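Local coordinates for Mgp-operon protein 3 (Mycoplasma pneumoniae, PDB 6RJ1) that probably serves, as P40/P90, as a membrane-bound surface adhesin that acts with P1 when this human pathogen attaches to host cells, at residues T849-V854 / Y865-G870; D927-I932 / S940-K945. One frame throughout, in Å; residues are numbered along the deposited sequence.

Contact 1 (849-854 with 865-870) and contact 2 (927-932 with 940-945) are two antiparallel hairpins, one after the other in the chain with further strands between, each interrupted by a classic bulge; their centres lie about 12 Å apart. They belong to two different antiparallel sheets that meet where strands 862-868 and 888-896 of one face the hairpin 928-933/939-945 of the other. At the meeting place Thr866 CG2 of contact 1 packs on Leu929 CD2 of contact 2 at 3.5 Å. Beside it, Lys852 NZ reaches Thr930 O at 3.3 Å, a weak but probable hydrogen bond, which joins a residue of one bulge to a residue of the other. Together the two points join one sheet to the next.

Contact 1: residues T849-V854 / Y865-G870; sequences TTLKDV and YTFDNG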
loop_
_atom_site.group_PDB
_atom_site.type_symbol
_atom_site.label_atom_id
_atom_site.label_comp_id
_atom_site.label_asym_id
_atom_site.label_seq_id
_atom_site.Cartn_x
_atom_site.Cartn_y
_atom_site.Cartn_z
ATOM N N THR A 849 -10.770 -5.779 -4.536
ATOM C CA THR A 849 -10.528 -6.197 -3.148
ATOM C C THR A 849 -10.845 -7.687 -2.952
ATOM O O THR A 849 -10.494 -8.250 -1.914
ATOM C CB THR A 849 -11.346 -5.339 -2.152
ATOM O OG1 THR A 849 -12.725 -5.747 -2.141
ATOM C CG2 THR A 849 -11.236 -3.849 -2.412
ATOM N N THR A 850 -11.534 -8.312 -3.931
ATOM C CA THR A 850 -11.982 -9.705 -3.846
ATOM C C THR A 850 -11.038 -10.725 -4.499
ATOM O O THR A 850 -11.424 -11.890 -4.641
ATOM C CB THR A 850 -13.401 -9.840 -4.396
ATOM O OG1 THR A 850 -13.413 -9.499 -5.778
ATOM C CG2 THR A 850 -14.416 -9.024 -3.621
ATOM N N LEU A 851 -9.810 -10.310 -4.871
ATOM C CA LEU A 851 -8.842 -11.205 -5.500
ATOM C C LEU A 851 -8.530 -12.400 -4.615
ATOM O O LEU A 851 -8.102 -12.234 -3.471
ATOM C CB LEU A 851 -7.557 -10.465 -5.913
ATOM C CG LEU A 851 -6.449 -11.336 -6.525
ATOM C CD1 LEU A 851 -6.685 -11.594 -7.997
ATOM C CD2 LEU A 851 -5.119 -10.710 -6.327
ATOM N N LYS A 852 -8.785 -13.605 -5.131
ATOM C CA LYS A 852 -8.521 -14.799 -4.346
ATOM C C LYS A 852 -7.267 -15.525 -4.835
ATOM O O LYS A 852 -6.567 -16.119 -4.014
ATOM C CB LYS A 852 -9.768 -15.704 -4.241
ATOM C CG LYS A 852 -9.799 -16.943 -5.117
ATOM C CD LYS A 852 -9.986 -18.180 -4.259
ATOM C CE LYS A 852 -10.557 -19.347 -5.023
ATOM N NZ LYS A 852 -11.020 -20.416 -4.096
ATOM N N ASP A 853 -6.944 -15.437 -6.139
ATOM C CA ASP A 853 -5.778 -16.140 -6.663
ATOM C C ASP A 853 -5.140 -15.510 -7.898
ATOM O O ASP A 853 -5.827 -14.909 -8.724
ATOM C CB ASP A 853 -6.158 -17.611 -6.948
ATOM C CG ASP A 853 -5.063 -18.428 -7.593
ATOM O OD1 ASP A 853 -4.069 -18.758 -6.890
ATOM O OD2 ASP A 853 -5.177 -18.713 -8.805
ATOM N N VAL A 854 -3.809 -15.653 -8.014
ATOM C CA VAL A 854 -3.048 -15.238 -9.191
ATOM C C VAL A 854 -2.193 -16.426 -9.608
ATOM O O VAL A 854 -1.509 -17.011 -8.765
ATOM C CB VAL A 854 -2.190 -13.957 -9.058
ATOM C CG1 VAL A 854 -1.821 -13.430 -10.437
ATOM C CG2 VAL A 854 -2.900 -12.878 -8.258
ATOM N N TYR A 865 -6.020 -13.995 -13.089
ATOM C CA TYR A 865 -6.457 -13.349 -11.845
ATOM C C TYR A 865 -7.864 -13.792 -11.493
ATOM O O TYR A 865 -8.811 -13.466 -12.215
ATOM C CB TYR A 865 -6.390 -11.824 -11.974
ATOM C CG TYR A 865 -4.987 -11.270 -11.913
ATOM C CD1 TYR A 865 -4.144 -11.324 -13.026
ATOM C CD2 TYR A 865 -4.502 -10.673 -10.752
ATOM C CE1 TYR A 865 -2.838 -10.831 -12.967
ATOM C CE2 TYR A 865 -3.207 -10.162 -10.688
ATOM C CZ TYR A 865 -2.377 -10.244 -11.796
ATOM O OH TYR A 865 -1.097 -9.749 -11.730
ATOM N N THR A 866 -7.993 -14.563 -10.404
ATOM C CA THR A 866 -9.274 -15.072 -9.939
ATOM C C THR A 866 -9.836 -14.163 -8.860
ATOM O O THR A 866 -9.154 -13.844 -7.890
ATOM C CB THR A 866 -9.158 -16.542 -9.531
ATOM O OG1 THR A 866 -8.579 -17.278 -10.614
ATOM C CG2 THR A 866 -10.499 -17.155 -9.166
ATOM N N PHE A 867 -11.078 -13.732 -9.055
ATOM C CA PHE A 867 -11.804 -12.857 -8.138
ATOM C C PHE A 867 -13.018 -13.585 -7.585
ATOM O O PHE A 867 -13.842 -14.084 -8.351
ATOM C CB PHE A 867 -12.238 -11.585 -8.872
ATOM C CG PHE A 867 -11.070 -10.695 -9.215
ATOM C CD1 PHE A 867 -10.631 -9.723 -8.321
ATOM C CD2 PHE A 867 -10.405 -10.826 -10.433
ATOM C CE1 PHE A 867 -9.548 -8.905 -8.630
ATOM C CE2 PHE A 867 -9.320 -10.005 -10.738
ATOM C CZ PHE A 867 -8.891 -9.064 -9.827
ATOM N N ASP A 868 -13.132 -13.633 -6.261
ATOM C CA ASP A 868 -14.202 -14.321 -5.550
ATOM C C ASP A 868 -15.097 -13.299 -4.853
ATOM O O ASP A 868 -14.617 -12.582 -3.980
ATOM C CB ASP A 868 -13.563 -15.275 -4.517
ATOM C CG ASP A 868 -14.430 -16.377 -3.936
ATOM O OD1 ASP A 868 -15.668 -16.176 -3.834
ATOM O OD2 ASP A 868 -13.867 -17.435 -3.554
ATOM N N ASN A 869 -16.397 -13.245 -5.219
ATOM C CA ASN A 869 -17.395 -12.345 -4.616
ATOM C C ASN A 869 -17.649 -12.605 -3.116
ATOM O O ASN A 869 -18.093 -11.698 -2.415
ATOM C CB ASN A 869 -18.700 -12.374 -5.407
ATOM C CG ASN A 869 -18.632 -11.676 -6.749
ATOM O OD1 ASN A 869 -17.677 -10.958 -7.070
ATOM N ND2 ASN A 869 -19.655 -11.866 -7.567
ATOM N N GLY A 870 -17.330 -13.816 -2.646
ATOM C CA GLY A 870 -17.454 -14.223 -1.248
ATOM C C GLY A 870 -16.456 -13.536 -0.333
ATOM O O GLY A 870 -16.609 -13.553 0.894
#
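A classic beta bulge marks this hairpin, with Lys852 and Asp853 both facing Thr866 across the antiparallel pair. Thr866 O accepts two backbone N-H groups from the same face of its carbonyl plane, Lys852 N at 2.8 Å and Asp853 N at 3.2 Å. The extra residue is accommodated by a near-helical backbone at Lys852 (psi -30°), so Leu851 pairs with Phe867 while Asp853 pairs with Thr866. Thr866 N returns a bond to Asp853 O, and Asp868 N closes the other end on Thr850 O. On the face carrying Leu851, Val854, Tyr865 and Phe867, two CH-pi contacts form. Val854 CG1 sits over the centre of the Tyr865 ring, 3.5 Å from its centroid, while Leu851 CD1 lies over one face of the Phe867 ring but is displaced toward the rim, 4.0 Å from that centroid. With CG anti to the backbone N (chi1 177°), the Leu851 side chain extends beside its own carbonyl carbon, and its CD1 also meets the edge of the Tyr865 ring at CD2, 3.6 Å away, bridging the two aromatics. Thr850 OG1 stands at the edge of the Phe867 ring and bonds to Asp847 O. Across the bulge, Lys852 CB rests on Asp868 CB at 3.8 Å; Lys852 NZ, 4.2 Å from Asp868 OD2 and so beyond a salt bridge, makes a weak hydrogen bond to Thr930 O of strand 928-933. The other carboxylate oxygen, OD1, accepts from Gly870 N in an Asx turn just where the strand ends. Beyond the hairpin, Tyr865 OH bonds to Gly781 O; the Tyr865 ring packs on Val802 and Leu804 of strand 799-805, and Phe867 on Leu804. Strand 862-868 continues the sheet through backbone bonds to strand 888-896, and Thr866, on the opposite face, touches Ile932 of strand 928-933.

Contact 2: residues D927-I932 / S940-K945; sequences DDLTGI and SAVITK
Lys945 N donates to Asp928 O at 2.7 Å, the shortest hydrogen bond between the two strands, with an N-H...O angle of 164°. Asp928 N answers with a longer bond to Lys945 O, which completes the hydrogen-bonded pair at this end. Further along, Thr930 N gives a 2.8 Å bond to Ile943 O, and Ile943 N donates to Gly931 O, so that Thr930 and Gly931 both face Ile943. The backbone turns near-helical at Thr930, while Gly931 takes a positive phi of 155°, a conformation that glycine, having no side chain, adopts readily. The CB of Thr930 is directed toward the other strand and meets Ile943 CB at 3.7 Å. Its OG1 lies against Lys945 CG, and the bend of the lysine chain at chi3 (-83°) brings CE back to it as well. On the face of Leu929, Ile932, Val942 and Thr944, Val942 is held by two aliphatic neighbours. Leu929 CD1 comes across it at about a right angle to touch CG1 at 3.6 Å, and Ile932 lies alongside, pointing the same way, with CG1 3.9 Å from CG2 of the valine. Just before strand 928-933 begins, Asp927 crosses Thr944 at about a right angle, its CG 3.5 Å from the methyl CG2 of the threonine. Leu929, Val942 and Thr944 pack on Tyr888 of strand 888-896, and Ile932 on Val890. On the other side, Ile943 touches Thr21. Strand 939-945 also pairs with strand 952-959, whereas 928-933 is an outermost strand of this sheet within the chain. The arrangement is a beta hairpin with a classic bulge, built into the edge of a four-stranded antiparallel sheet.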
loop_
_atom_site.group_PDB
_atom_site.type_symbol
_atom_site.label_atom_id
_atom_site.label_comp_id
_atom_site.label_asym_id
_atom_site.label_seq_id
_atom_site.Cartn_x
_atom_site.Cartn_y
_atom_site.Cartn_z
ATOM N N ASP A 927 -22.776 -18.489 -8.096
ATOM C CA ASP A 927 -22.164 -19.610 -7.387
ATOM C C ASP A 927 -20.911 -19.306 -6.581
ATOM O O ASP A 927 -20.222 -18.329 -6.853
ATOM C CB ASP A 927 -21.869 -20.739 -8.383
ATOM C CG ASP A 927 -23.078 -21.554 -8.802
ATOM O OD1 ASP A 927 -23.914 -21.880 -7.923
ATOM O OD2 ASP A 927 -23.168 -21.900 -9.997
ATOM N N ASP A 928 -20.603 -20.175 -5.603
ATOM C CA ASP A 928 -19.408 -20.049 -4.771
ATOM C C ASP A 928 -18.294 -20.898 -5.344
ATOM O O ASP A 928 -18.456 -22.099 -5.504
ATOM C CB ASP A 928 -19.702 -20.402 -3.308
ATOM C CG ASP A 928 -20.614 -19.392 -2.642
ATOM O OD1 ASP A 928 -20.219 -18.196 -2.554
ATOM O OD2 ASP A 928 -21.722 -19.789 -2.211
ATOM N N LEU A 929 -17.177 -20.263 -5.685
ATOM C CA LEU A 929 -16.044 -20.918 -6.313
ATOM C C LEU A 929 -15.119 -21.696 -5.358
ATOM O O LEU A 929 -14.621 -21.135 -4.377
ATOM C CB LEU A 929 -15.259 -19.868 -7.101
ATOM C CG LEU A 929 -14.005 -20.335 -7.808
ATOM C CD1 LEU A 929 -14.320 -20.925 -9.167
ATOM C CD2 LEU A 929 -13.049 -19.206 -7.940
ATOM N N THR A 930 -14.858 -22.982 -5.690
ATOM C CA THR A 930 -13.921 -23.852 -4.961
ATOM C C THR A 930 -12.505 -23.591 -5.517
ATOM O O THR A 930 -11.520 -23.586 -4.768
ATOM C CB THR A 930 -14.337 -25.320 -5.104
ATOM O OG1 THR A 930 -15.672 -25.470 -4.636
ATOM C CG2 THR A 930 -13.425 -26.275 -4.360
ATOM N N GLY A 931 -12.441 -23.364 -6.822
ATOM C CA GLY A 931 -11.211 -23.078 -7.541
ATOM C C GLY A 931 -11.296 -23.437 -9.006
ATOM O O GLY A 931 -12.316 -23.936 -9.484
ATOM N N ILE A 932 -10.206 -23.163 -9.723
ATOM C CA ILE A 932 -10.057 -23.434 -11.153
ATOM C C ILE A 932 -8.818 -24.308 -11.395
ATOM O O ILE A 932 -7.722 -23.981 -10.930
ATOM C CB ILE A 932 -10.043 -22.111 -11.989
ATOM C CG1 ILE A 932 -11.328 -21.289 -11.747
ATOM C CG2 ILE A 932 -9.846 -22.390 -13.498
ATOM C CD1 ILE A 932 -11.195 -19.872 -11.894
ATOM N N SER A 940 -9.797 -25.873 -19.130
ATOM C CA SER A 940 -9.782 -25.553 -17.712
ATOM C C SER A 940 -11.107 -25.932 -17.065
ATOM O O SER A 940 -12.155 -25.858 -17.708
ATOM C CB SER A 940 -9.460 -24.081 -17.487
ATOM O OG SER A 940 -8.149 -23.793 -17.942
ATOM N N ALA A 941 -11.047 -26.380 -15.802
ATOM C CA ALA A 941 -12.213 -26.787 -15.021
ATOM C C ALA A 941 -12.473 -25.796 -13.897
ATOM O O ALA A 941 -11.537 -25.350 -13.234
ATOM C CB ALA A 941 -12.009 -28.174 -14.453
ATOM N N VAL A 942 -13.745 -25.430 -13.708
ATOM C CA VAL A 942 -14.184 -24.459 -12.707
ATOM C C VAL A 942 -15.095 -25.169 -11.684
ATOM O O VAL A 942 -16.233 -25.531 -12.000
ATOM C CB VAL A 942 -14.827 -23.226 -13.406
ATOM C CG1 VAL A 942 -15.326 -22.193 -12.405
ATOM C CG2 VAL A 942 -13.847 -22.588 -14.382
ATOM N N ILE A 943 -14.545 -25.415 -10.477
ATOM C CA ILE A 943 -15.225 -26.095 -9.366
ATOM C C ILE A 943 -16.079 -25.088 -8.589
ATOM O O ILE A 943 -15.611 -24.006 -8.230
ATOM C CB ILE A 943 -14.287 -26.914 -8.426
ATOM C CG1 ILE A 943 -13.000 -27.478 -9.134
ATOM C CG2 ILE A 943 -15.058 -28.004 -7.702
ATOM C CD1 ILE A 943 -13.110 -28.407 -10.369
ATOM N N THR A 944 -17.326 -25.479 -8.307
ATOM C CA THR A 944 -18.334 -24.640 -7.683
ATOM C C THR A 944 -19.115 -25.371 -6.568
ATOM O O THR A 944 -19.315 -26.582 -6.625
ATOM C CB THR A 944 -19.211 -24.077 -8.828
ATOM O OG1 THR A 944 -18.775 -22.752 -9.136
ATOM C CG2 THR A 944 -20.711 -24.123 -8.556
ATOM N N LYS A 945 -19.559 -24.595 -5.571
ATOM C CA LYS A 945 -20.366 -24.997 -4.424
ATOM C C LYS A 945 -21.687 -24.214 -4.445
ATOM O O LYS A 945 -21.748 -23.086 -4.944
ATOM C CB LYS A 945 -19.636 -24.676 -3.112
ATOM C CG LYS A 945 -18.427 -25.549 -2.808
ATOM C CD LYS A 945 -17.682 -25.084 -1.544
ATOM C CE LYS A 945 -16.705 -23.948 -1.776
ATOM N NZ LYS A 945 -15.900 -23.666 -0.559
#